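Local coordinates for DUF917 domain-containing protein (Chromobacterium violaceum, PDB 2O3I) that is of unknown function but has the two-domain sequence of the S-Me-THD-like (DUF917) family, at residues Ser140-Thr145 and Ile183-Glu188; Ala149-Thr154 and Trp209-Ala214; Ala266-Pro271 and Val284-Gly289. The protein carries 2 engineered substitutions. One frame throughout, in Å; residues are numbered along the deposited sequence.

Interaction 1. Residues Ser140-Thr145 and Ile183-Glu188; sequences SLPMLT and ISTVVE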
ATOM      1  N   SER A 140     -17.951   1.831   0.002  1.00 31.02           N
ATOM      2  CA  SER A 140     -16.743   1.936   0.817  1.00 31.73           C
ATOM      3  C   SER A 140     -16.945   1.612   2.298  1.00 30.28           C
ATOM      4  O   SER A 140     -18.040   1.745   2.833  1.00 31.88           O
ATOM      5  CB  SER A 140     -16.105   3.319   0.651  1.00 33.08           C
ATOM      6  OG  SER A 140     -16.688   4.257   1.523  1.00 40.86           O
ATOM      7  N   LEU A 141     -15.859   1.199   2.946  1.00 28.88           N
ATOM      8  CA  LEU A 141     -15.847   0.771   4.344  1.00 27.49           C
ATOM      9  C   LEU A 141     -16.509   1.609   5.440  1.00 27.15           C
ATOM     10  O   LEU A 141     -17.081   1.049   6.371  1.00 27.71           O
ATOM     11  CB  LEU A 141     -14.406   0.460   4.760  1.00 27.34           C
ATOM     12  CG  LEU A 141     -13.668  -0.604   3.935  1.00 27.81           C
ATOM     13  CD1 LEU A 141     -12.232  -0.701   4.432  1.00 27.70           C
ATOM     14  CD2 LEU A 141     -14.367  -1.955   4.039  1.00 26.88           C
ATOM     15  N   PRO A 142     -16.428   2.948   5.371  1.00 26.98           N
ATOM     16  CA  PRO A 142     -17.072   3.731   6.440  1.00 26.91           C
ATOM     17  C   PRO A 142     -18.604   3.646   6.485  1.00 27.11           C
ATOM     18  O   PRO A 142     -19.237   4.144   7.420  1.00 26.34           O
ATOM     19  CB  PRO A 142     -16.577   5.159   6.177  1.00 27.21           C
ATOM     20  CG  PRO A 142     -16.287   5.165   4.695  1.00 26.83           C
ATOM     21  CD  PRO A 142     -15.632   3.818   4.486  1.00 26.79           C
HETATM   22  N   MSE A 143     -19.198   3.023   5.476  1.00 26.47           N
HETATM   23  CA  MSE A 143     -20.647   2.894   5.436  1.00 27.44           C
HETATM   24  C   MSE A 143     -21.116   1.617   6.123  1.00 25.32           C
HETATM   25  O   MSE A 143     -22.313   1.374   6.237  1.00 24.26           O
HETATM   26  CB  MSE A 143     -21.148   2.964   3.983  1.00 28.59           C
HETATM   27  CG  MSE A 143     -21.283   4.406   3.478  1.00 34.92           C
HETATM   28 SE   MSE A 143     -21.227   4.674   1.546  1.00 44.47          SE
HETATM   29  CE  MSE A 143     -19.378   5.196   1.394  1.00 36.97           C
ATOM     30  N   LEU A 144     -20.167   0.808   6.586  1.00 22.94           N
ATOM     31  CA  LEU A 144     -20.499  -0.426   7.294  1.00 23.23           C
ATOM     32  C   LEU A 144     -20.522  -0.140   8.790  1.00 20.98           C
ATOM     33  O   LEU A 144     -19.744   0.679   9.279  1.00 21.08           O
ATOM     34  CB  LEU A 144     -19.472  -1.518   6.993  1.00 21.63           C
ATOM     35  CG  LEU A 144     -19.378  -1.943   5.528  1.00 21.80           C
ATOM     36  CD1 LEU A 144     -18.345  -3.045   5.381  1.00 18.77           C
ATOM     37  CD2 LEU A 144     -20.744  -2.422   5.048  1.00 21.08           C
ATOM     38  N   THR A 145     -21.406  -0.815   9.519  1.00 21.67           N
ATOM     39  CA  THR A 145     -21.520  -0.589  10.959  1.00 22.51           C
ATOM     40  C   THR A 145     -20.244  -0.870  11.752  1.00 23.68           C
ATOM     41  O   THR A 145     -20.059  -0.325  12.847  1.00 23.45           O
ATOM     42  CB  THR A 145     -22.691  -1.397  11.552  1.00 22.98           C
ATOM     43  OG1 THR A 145     -22.581  -2.771  11.177  1.00 20.32           O
ATOM     44  CG2 THR A 145     -24.006  -0.847  11.039  1.00 21.92           C
ATOM     45  N   ILE A 183     -10.627   6.664   9.567  1.00 37.48           N
ATOM     46  CA  ILE A 183      -9.597   5.630   9.530  1.00 35.93           C
ATOM     47  C   ILE A 183      -9.950   4.496   8.580  1.00 34.63           C
ATOM     48  O   ILE A 183      -9.068   3.903   7.959  1.00 34.04           O
ATOM     49  CB  ILE A 183      -9.307   5.065  10.942  1.00 35.88           C
ATOM     50  CG1 ILE A 183      -8.038   4.208  10.901  1.00 36.37           C
ATOM     51  CG2 ILE A 183     -10.482   4.240  11.437  1.00 34.06           C
ATOM     52  CD1 ILE A 183      -7.427   3.950  12.271  1.00 37.53           C
ATOM     53  N   SER A 184     -11.241   4.207   8.455  1.00 34.98           N
ATOM     54  CA  SER A 184     -11.706   3.154   7.559  1.00 34.28           C
ATOM     55  C   SER A 184     -11.382   3.525   6.118  1.00 33.25           C
ATOM     56  O   SER A 184     -10.873   2.703   5.348  1.00 32.19           O
ATOM     57  CB  SER A 184     -13.219   2.965   7.703  1.00 35.95           C
ATOM     58  OG  SER A 184     -13.564   2.634   9.035  1.00 38.55           O
ATOM     59  N   THR A 185     -11.688   4.769   5.760  1.00 32.86           N
ATOM     60  CA  THR A 185     -11.436   5.270   4.413  1.00 33.66           C
ATOM     61  C   THR A 185      -9.948   5.160   4.085  1.00 32.84           C
ATOM     62  O   THR A 185      -9.574   4.683   3.012  1.00 32.56           O
ATOM     63  CB  THR A 185     -11.886   6.756   4.269  1.00 35.57           C
ATOM     64  OG1 THR A 185     -13.304   6.853   4.462  1.00 38.65           O
ATOM     65  CG2 THR A 185     -11.544   7.295   2.882  1.00 35.78           C
ATOM     66  N   VAL A 186      -9.104   5.596   5.017  1.00 31.42           N
ATOM     67  CA  VAL A 186      -7.659   5.549   4.827  1.00 30.76           C
ATOM     68  C   VAL A 186      -7.198   4.116   4.581  1.00 30.42           C
ATOM     69  O   VAL A 186      -6.428   3.848   3.656  1.00 31.54           O
ATOM     70  CB  VAL A 186      -6.909   6.111   6.063  1.00 31.56           C
ATOM     71  CG1 VAL A 186      -5.412   6.145   5.789  1.00 32.62           C
ATOM     72  CG2 VAL A 186      -7.419   7.509   6.400  1.00 32.24           C
ATOM     73  N   VAL A 187      -7.669   3.195   5.414  1.00 29.13           N
ATOM     74  CA  VAL A 187      -7.302   1.796   5.272  1.00 28.50           C
ATOM     75  C   VAL A 187      -7.698   1.283   3.894  1.00 29.04           C
ATOM     76  O   VAL A 187      -6.916   0.617   3.222  1.00 28.26           O
ATOM     77  CB  VAL A 187      -7.976   0.938   6.366  1.00 28.79           C
ATOM     78  CG1 VAL A 187      -7.903  -0.543   6.005  1.00 24.61           C
ATOM     79  CG2 VAL A 187      -7.292   1.196   7.702  1.00 23.68           C
ATOM     80  N   GLU A 188      -8.913   1.607   3.469  1.00 29.11           N
ATOM     81  CA  GLU A 188      -9.388   1.168   2.168  1.00 31.30           C
ATOM     82  C   GLU A 188      -8.545   1.782   1.050  1.00 31.51           C
ATOM     83  O   GLU A 188      -8.268   1.136   0.040  1.00 29.51           O
ATOM     84  CB  GLU A 188     -10.849   1.563   1.993  1.00 33.30           C
ATOM     85  CG  GLU A 188     -11.489   1.025   0.737  1.00 35.82           C
ATOM     86  CD  GLU A 188     -12.920   1.489   0.597  1.00 38.06           C
ATOM     87  OE1 GLU A 188     -13.132   2.712   0.481  1.00 41.41           O
ATOM     88  OE2 GLU A 188     -13.830   0.636   0.613  1.00 39.43           O
TER
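In Glu188, CG anti to the backbone N (chi1 -174°) starts the side chain away from helix 183-194; extended beyond CG, the chain reaches the turn at Ser140-Met143. Leu141 answers with CG anti to its carbonyl carbon (chi1 -58°), beside its own backbone N, where Glu188 OE2 also approaches it. The backbone N of Leu141 donates to Glu188 OE2 at 3.1 Å in a moderately bent bond (150° at the hydrogen), reaching the oxygen from above the carboxylate plane. OE2 is also held by a salt bridge to Arg192, one turn further along the same helix. Two partners thus grip this oxygen, while Glu188 OE1 comes close to Ser140 CB, at 3.0 Å.

The receiving element is a short 3-10 segment, residues 141-143, closed by bonds from Met143 N to Ser140 O and from Leu144 N to Leu141 O. Leu141 N is at the first residue of the turn, and its N-H is given to the carboxylate; the buried charge would probably be eased by this N-H and by the arginine. The pairing joins the loop after strand 127-129, within the N-terminal family region, to a helix of the C-terminal one.

Nearer the helix backbone the contact is mostly between carbons, with one hydroxyl at its border. Leu141 crosses Glu188 obliquely, Leu141 CD1 resting 3.6 Å from Glu188 CB, and Leu141 CB meets Ser184 CB at 4.0 Å. The side chains of Pro142 and Thr185 cross at about a right angle, with Pro142 CG 3.4 Å from Thr185 OG1. Outside the contact, Pro142 also touches Ser372 of helix 367-379, and Leu141 continues onto Met208 of strand 203-211.

Interaction 2. Residues Ala149-Thr154 and Trp209-Ala214; sequences AGVPPT and WMMSPA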
ATOM      1  N   ALA A 149     -19.131   1.610  14.720  1.00 20.69           N
ATOM      2  CA  ALA A 149     -18.954   1.092  16.068  1.00 23.63           C
ATOM      3  C   ALA A 149     -17.523   1.317  16.547  1.00 25.11           C
ATOM      4  O   ALA A 149     -17.214   1.106  17.714  1.00 27.11           O
ATOM      5  CB  ALA A 149     -19.283  -0.393  16.108  1.00 23.52           C
ATOM      6  N   GLY A 150     -16.644   1.726  15.640  1.00 25.29           N
ATOM      7  CA  GLY A 150     -15.272   1.966  16.040  1.00 25.17           C
ATOM      8  C   GLY A 150     -14.374   0.757  16.278  1.00 24.27           C
ATOM      9  O   GLY A 150     -13.448   0.828  17.097  1.00 23.75           O
ATOM     10  N   VAL A 151     -14.656  -0.350  15.580  1.00 23.96           N
ATOM     11  CA  VAL A 151     -13.835  -1.575  15.685  1.00 25.25           C
ATOM     12  C   VAL A 151     -12.519  -1.319  14.989  1.00 23.97           C
ATOM     13  O   VAL A 151     -12.509  -0.899  13.846  1.00 22.96           O
ATOM     14  CB  VAL A 151     -14.481  -2.764  14.918  1.00 25.45           C
ATOM     15  CG1 VAL A 151     -13.564  -3.934  14.954  1.00 26.04           C
ATOM     16  CG2 VAL A 151     -15.764  -3.119  15.583  1.00 23.83           C
ATOM     17  N   PRO A 152     -11.383  -1.531  15.676  1.00 23.25           N
ATOM     18  CA  PRO A 152     -10.117  -1.268  14.984  1.00 23.06           C
ATOM     19  C   PRO A 152     -10.128  -1.981  13.640  1.00 21.96           C
ATOM     20  O   PRO A 152     -10.415  -3.170  13.572  1.00 21.22           O
ATOM     21  CB  PRO A 152      -9.073  -1.831  15.946  1.00 22.88           C
ATOM     22  CG  PRO A 152      -9.694  -1.562  17.283  1.00 23.37           C
ATOM     23  CD  PRO A 152     -11.142  -1.987  17.057  1.00 22.53           C
ATOM     24  N   PRO A 153      -9.843  -1.249  12.552  1.00 22.60           N
ATOM     25  CA  PRO A 153      -9.830  -1.836  11.208  1.00 22.72           C
ATOM     26  C   PRO A 153      -8.613  -2.699  10.900  1.00 23.28           C
ATOM     27  O   PRO A 153      -8.662  -3.550  10.008  1.00 22.30           O
ATOM     28  CB  PRO A 153      -9.910  -0.607  10.301  1.00 23.25           C
ATOM     29  CG  PRO A 153      -9.130   0.411  11.067  1.00 24.15           C
ATOM     30  CD  PRO A 153      -9.656   0.214  12.485  1.00 23.11           C
ATOM     31  N   THR A 154      -7.520  -2.475  11.624  1.00 22.45           N
ATOM     32  CA  THR A 154      -6.301  -3.246  11.406  1.00 21.14           C
ATOM     33  C   THR A 154      -5.892  -3.892  12.722  1.00 20.94           C
ATOM     34  O   THR A 154      -6.312  -3.461  13.787  1.00 18.98           O
ATOM     35  CB  THR A 154      -5.141  -2.355  10.920  1.00 18.93           C
ATOM     36  OG1 THR A 154      -4.734  -1.491  11.984  1.00 19.54           O
ATOM     37  CG2 THR A 154      -5.569  -1.514   9.736  1.00 18.34           C
ATOM     38  N   TRP A 209     -11.107  -6.299  10.965  1.00 25.37           N
ATOM     39  CA  TRP A 209     -12.102  -6.072  12.003  1.00 25.86           C
ATOM     40  C   TRP A 209     -12.295  -7.268  12.950  1.00 24.75           C
ATOM     41  O   TRP A 209     -13.421  -7.693  13.235  1.00 22.89           O
ATOM     42  CB  TRP A 209     -13.442  -5.659  11.366  1.00 25.09           C
ATOM     43  CG  TRP A 209     -13.489  -4.197  10.951  1.00 26.59           C
ATOM     44  CD1 TRP A 209     -12.994  -3.132  11.654  1.00 27.29           C
ATOM     45  CD2 TRP A 209     -14.123  -3.645   9.791  1.00 24.99           C
ATOM     46  NE1 TRP A 209     -13.284  -1.957  11.010  1.00 27.61           N
ATOM     47  CE2 TRP A 209     -13.978  -2.238   9.863  1.00 26.63           C
ATOM     48  CE3 TRP A 209     -14.804  -4.201   8.697  1.00 24.50           C
ATOM     49  CZ2 TRP A 209     -14.487  -1.374   8.885  1.00 24.77           C
ATOM     50  CZ3 TRP A 209     -15.314  -3.342   7.720  1.00 26.09           C
ATOM     51  CH2 TRP A 209     -15.152  -1.943   7.823  1.00 26.00           C
HETATM   52  N   MSE A 210     -11.187  -7.811  13.433  1.00 23.56           N
HETATM   53  CA  MSE A 210     -11.246  -8.918  14.378  1.00 25.75           C
HETATM   54  C   MSE A 210     -12.003  -8.408  15.607  1.00 26.12           C
HETATM   55  O   MSE A 210     -11.759  -7.294  16.075  1.00 23.25           O
HETATM   56  CB  MSE A 210      -9.837  -9.353  14.770  1.00 26.95           C
HETATM   57  CG  MSE A 210      -9.040  -9.983  13.641  1.00 29.44           C
HETATM   58 SE   MSE A 210      -7.248 -10.465  14.215  1.00 39.28          SE
HETATM   59  CE  MSE A 210      -6.361  -8.802  13.760  1.00 35.81           C
HETATM   60  N   MSE A 211     -12.923  -9.216  16.128  1.00 26.26           N
HETATM   61  CA  MSE A 211     -13.712  -8.794  17.280  1.00 28.12           C
HETATM   62  C   MSE A 211     -13.894  -9.857  18.359  1.00 29.18           C
HETATM   63  O   MSE A 211     -13.934 -11.059  18.079  1.00 29.09           O
HETATM   64  CB  MSE A 211     -15.104  -8.339  16.822  1.00 27.95           C
HETATM   65  CG  MSE A 211     -15.096  -7.215  15.787  1.00 34.24           C
HETATM   66 SE   MSE A 211     -16.799  -7.058  14.841  1.00 37.02          SE
HETATM   67  CE  MSE A 211     -16.709  -5.240  14.303  1.00 41.93           C
ATOM     68  N   SER A 212     -14.020  -9.387  19.596  1.00 28.60           N
ATOM     69  CA  SER A 212     -14.260 -10.251  20.737  1.00 30.47           C
ATOM     70  C   SER A 212     -15.781 -10.273  20.810  1.00 31.46           C
ATOM     71  O   SER A 212     -16.433  -9.421  20.216  1.00 31.74           O
ATOM     72  CB  SER A 212     -13.677  -9.632  21.998  1.00 29.31           C
ATOM     73  N   PRO A 213     -16.369 -11.250  21.517  1.00 33.33           N
ATOM     74  CA  PRO A 213     -17.835 -11.299  21.605  1.00 35.60           C
ATOM     75  C   PRO A 213     -18.460 -10.008  22.147  1.00 36.38           C
ATOM     76  O   PRO A 213     -19.610  -9.691  21.847  1.00 35.83           O
ATOM     77  CB  PRO A 213     -18.085 -12.490  22.530  1.00 34.88           C
ATOM     78  CG  PRO A 213     -16.939 -13.405  22.203  1.00 35.03           C
ATOM     79  CD  PRO A 213     -15.764 -12.448  22.132  1.00 33.86           C
ATOM     80  N   ALA A 214     -17.692  -9.270  22.941  1.00 37.62           N
ATOM     81  CA  ALA A 214     -18.176  -8.031  23.535  1.00 38.28           C
ATOM     82  C   ALA A 214     -18.444  -6.988  22.462  1.00 38.07           C
ATOM     83  O   ALA A 214     -19.464  -6.294  22.496  1.00 38.79           O
ATOM     84  CB  ALA A 214     -17.159  -7.504  24.545  1.00 39.65           C
TER
HETATM   85  O   HOH W   1      -9.753  -5.138  15.076  1.00 25.81           O
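Val151 is set obliquely across the indole of Trp209 and at about a right angle to the side chain of Met211, a selenomethionine here. The CG1 branch, anti to the backbone N (chi1 175°), makes the sound contacts: Val151 CG1 lies 3.4 Å from Trp209 CD1 and 3.7 Å from Met211 CG. The modelled position of Met211 CE against the other branch, CG2, is too close to be trusted.

The pyrrole edge of Trp209 faces the backbone of the loop. Two carbonyl oxygens lie near the ring plane, one on each side of it: Val151 O and Pro152 O are each 3.2 Å from Trp209 CD1. The indole nitrogen, Trp209 NE1, is 3.1 Å from Val151 O. Pro153 approaches obliquely, with Pro153 CA 3.4 Å from Trp209 CD1.

A water spans the contact, donating to Pro152 O and, at 3.1 Å, to Met210 O, and so links the proline-rich loop to the end of strand 203-211. The loop itself leaves helix 145-148 through a Schellman motif, in which Gly150 takes the positive phi. It then runs on to strand 156-159, which pairs with strand 203-211 in the mixed sheet that strand 203-211 shares with strands of the N-terminal region. Tyr146, from that same helix, stacks on the Trp209 ring, and Ala219 of helix 213-219 adjoins both Val151 and Met211.

Burial here is mainly apolar, yet the carbonyls of Val151 and Pro152 are drawn into it. With both oxygens at the polarised indole edge, the contact probably gains some electrostatic attraction beyond dispersion, and the water gives Pro152 O and Met210 O a donor.

Interaction 3. Residues Ala266-Pro271 and Val284-Gly289; sequences ATLASP and VVLEDG. Engineered in segment 266-271: Pro271 (natural residue Ser).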
ATOM      1  N   ALA A 266     -40.423  -1.233 -16.976  1.00 48.88           N
ATOM      2  CA  ALA A 266     -40.123  -0.624 -18.265  1.00 49.54           C
ATOM      3  C   ALA A 266     -39.048  -1.433 -18.978  1.00 50.29           C
ATOM      4  O   ALA A 266     -38.692  -2.525 -18.540  1.00 50.56           O
ATOM      5  CB  ALA A 266     -39.650   0.805 -18.060  1.00 50.25           C
ATOM      6  N   THR A 267     -38.521  -0.899 -20.072  1.00 50.77           N
ATOM      7  CA  THR A 267     -37.492  -1.614 -20.815  1.00 51.28           C
ATOM      8  C   THR A 267     -36.104  -1.025 -20.573  1.00 51.28           C
ATOM      9  O   THR A 267     -35.903   0.188 -20.672  1.00 50.87           O
ATOM     10  CB  THR A 267     -37.792  -1.608 -22.333  1.00 51.61           C
ATOM     11  OG1 THR A 267     -37.480  -0.324 -22.885  1.00 53.44           O
ATOM     12  CG2 THR A 267     -39.264  -1.901 -22.577  1.00 50.68           C
ATOM     13  N   LEU A 268     -35.154  -1.893 -20.243  1.00 51.10           N
ATOM     14  CA  LEU A 268     -33.780  -1.477 -19.998  1.00 52.59           C
ATOM     15  C   LEU A 268     -33.136  -1.079 -21.312  1.00 53.49           C
ATOM     16  O   LEU A 268     -33.062  -1.880 -22.243  1.00 53.16           O
ATOM     17  CB  LEU A 268     -32.967  -2.620 -19.387  1.00 54.09           C
ATOM     18  CG  LEU A 268     -33.230  -3.053 -17.946  1.00 55.14           C
ATOM     19  CD1 LEU A 268     -32.526  -4.378 -17.689  1.00 56.33           C
ATOM     20  CD2 LEU A 268     -32.735  -1.986 -16.983  1.00 55.12           C
ATOM     21  N   ALA A 269     -32.672   0.161 -21.388  1.00 54.66           N
ATOM     22  CA  ALA A 269     -32.021   0.641 -22.595  1.00 54.92           C
ATOM     23  C   ALA A 269     -30.582   0.135 -22.587  1.00 54.92           C
ATOM     24  O   ALA A 269     -30.095  -0.350 -21.564  1.00 52.87           O
ATOM     25  CB  ALA A 269     -32.049   2.163 -22.638  1.00 55.20           C
ATOM     26  N   SER A 270     -29.916   0.235 -23.734  1.00 55.69           N
ATOM     27  CA  SER A 270     -28.532  -0.208 -23.860  1.00 56.00           C
ATOM     28  C   SER A 270     -27.604   0.840 -23.240  1.00 56.38           C
ATOM     29  O   SER A 270     -27.784   2.041 -23.443  1.00 55.31           O
ATOM     30  CB  SER A 270     -28.185  -0.421 -25.337  1.00 56.51           C
ATOM     31  N   PRO A 271     -26.595   0.394 -22.472  1.00 56.90           N
ATOM     32  CA  PRO A 271     -25.663   1.333 -21.838  1.00 57.44           C
ATOM     33  C   PRO A 271     -24.932   2.244 -22.824  1.00 56.86           C
ATOM     34  O   PRO A 271     -24.208   1.774 -23.699  1.00 57.92           O
ATOM     35  CB  PRO A 271     -24.713   0.410 -21.072  1.00 58.13           C
ATOM     36  CG  PRO A 271     -24.721  -0.847 -21.906  1.00 57.58           C
ATOM     37  CD  PRO A 271     -26.188  -1.001 -22.223  1.00 56.78           C
ATOM     38  N   VAL A 284     -27.448   2.993 -15.668  1.00 39.40           N
ATOM     39  CA  VAL A 284     -28.341   2.136 -16.435  1.00 39.99           C
ATOM     40  C   VAL A 284     -29.595   2.975 -16.636  1.00 40.47           C
ATOM     41  O   VAL A 284     -30.042   3.666 -15.716  1.00 39.81           O
ATOM     42  CB  VAL A 284     -28.695   0.813 -15.693  1.00 40.32           C
ATOM     43  CG1 VAL A 284     -27.425   0.040 -15.359  1.00 39.86           C
ATOM     44  CG2 VAL A 284     -29.489   1.104 -14.445  1.00 42.78           C
ATOM     45  N   VAL A 285     -30.143   2.934 -17.846  1.00 40.85           N
ATOM     46  CA  VAL A 285     -31.325   3.715 -18.168  1.00 40.59           C
ATOM     47  C   VAL A 285     -32.514   2.830 -18.507  1.00 40.96           C
ATOM     48  O   VAL A 285     -32.366   1.779 -19.122  1.00 40.69           O
ATOM     49  CB  VAL A 285     -31.035   4.659 -19.361  1.00 41.84           C
ATOM     50  CG1 VAL A 285     -32.211   5.609 -19.587  1.00 40.58           C
ATOM     51  CG2 VAL A 285     -29.745   5.434 -19.102  1.00 40.21           C
ATOM     52  N   LEU A 286     -33.693   3.266 -18.084  1.00 43.09           N
ATOM     53  CA  LEU A 286     -34.932   2.547 -18.342  1.00 44.60           C
ATOM     54  C   LEU A 286     -35.933   3.543 -18.904  1.00 47.22           C
ATOM     55  O   LEU A 286     -36.071   4.652 -18.386  1.00 46.17           O
ATOM     56  CB  LEU A 286     -35.494   1.944 -17.052  1.00 44.13           C
ATOM     57  CG  LEU A 286     -34.693   0.871 -16.312  1.00 44.33           C
ATOM     58  CD1 LEU A 286     -33.493   1.495 -15.614  1.00 42.26           C
ATOM     59  CD2 LEU A 286     -35.597   0.190 -15.299  1.00 44.38           C
ATOM     60  N   GLU A 287     -36.629   3.152 -19.967  1.00 50.74           N
ATOM     61  CA  GLU A 287     -37.621   4.025 -20.577  1.00 53.74           C
ATOM     62  C   GLU A 287     -39.020   3.422 -20.518  1.00 54.45           C
ATOM     63  O   GLU A 287     -39.208   2.226 -20.739  1.00 53.73           O
ATOM     64  CB  GLU A 287     -37.230   4.334 -22.025  1.00 55.68           C
ATOM     65  CG  GLU A 287     -35.996   5.223 -22.142  1.00 60.59           C
ATOM     66  CD  GLU A 287     -35.765   5.735 -23.557  1.00 64.00           C
ATOM     67  OE1 GLU A 287     -35.472   4.914 -24.454  1.00 65.16           O
ATOM     68  OE2 GLU A 287     -35.883   6.962 -23.772  1.00 65.77           O
ATOM     69  N   ASP A 288     -39.998   4.266 -20.207  1.00 56.89           N
ATOM     70  CA  ASP A 288     -41.388   3.844 -20.099  1.00 59.87           C
ATOM     71  C   ASP A 288     -42.256   4.748 -20.973  1.00 60.77           C
ATOM     72  O   ASP A 288     -43.221   5.348 -20.501  1.00 61.08           O
ATOM     73  CB  ASP A 288     -41.837   3.922 -18.633  1.00 61.20           C
ATOM     74  CG  ASP A 288     -43.256   3.427 -18.424  1.00 64.13           C
ATOM     75  OD1 ASP A 288     -43.558   2.290 -18.846  1.00 65.11           O
ATOM     76  OD2 ASP A 288     -44.067   4.172 -17.831  1.00 65.57           O
ATOM     77  N   GLY A 289     -41.898   4.839 -22.251  1.00 61.83           N
ATOM     78  CA  GLY A 289     -42.642   5.673 -23.181  1.00 61.74           C
ATOM     79  C   GLY A 289     -42.622   7.129 -22.765  1.00 62.42           C
ATOM     80  O   GLY A 289     -43.527   7.593 -22.072  1.00 61.97           O
TER
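Ala269 N donates to Val285 O at 2.8 Å (161° at the hydrogen), the shortest of three backbone bonds that zip the two segments together. The other two belong to one antiparallel hydrogen-bonded pair: Glu287 N to Thr267 O at 3.1 Å, and Thr267 N to Glu287 O at 3.3 Å. Thr267 O also receives a CA-H contact from Leu286.

Between these bonds sits the non-hydrogen-bonded pair Leu268 and Leu286. Their side chains lie side by side, pointing the same way, and Leu268 CD2 packs 3.5 Å from Leu286 CG. This face is continued by Ala353 and Val355 of strand 352-358, with Leu337 on Leu268. Thr267 and Glu287 project from the other face.

The axes of strand segments 266-268 and 284-287 make an angle of 146°, splayed within the curled sheet of the C-terminal part, where 266-268 also pairs with 352-358 and 283-287 with 292-297. At one end Ala266 CB comes within 3.1 Å of Glu287 O, and at the other Ala269 CB faces Val285 CB at 4.2 Å.

Main-chain bonds therefore set the register, while the leucine pair gives the strands one apolar face and Thr267 and Glu287 on the other are exposed to solvent.

In the fold
Interactions 1 and 2 adjoin, their centres about 13 Å apart; interaction 1 uses helix 183-194 and interaction 2 strand 203-211, which follow each other in the chain. Trp209 connects them, Trp209 CH2 lying 3.8 Å from Leu141 O and Trp209 CZ3 3.8 Å from Leu144 CD1; Val187 of the helix also packs on Pro153 and Thr154. Their segments alternate along the chain, and each joins the N-terminal family region to the C-terminal one. Interaction 2 is the buried member, apolar and aromatic, whereas interaction 1 is partly buried and includes a charged group. Interaction 3, centred about 43 Å from interaction 2 across the chain's centre, is partly buried with several exposed residues, and main-chain bonds carry more of it.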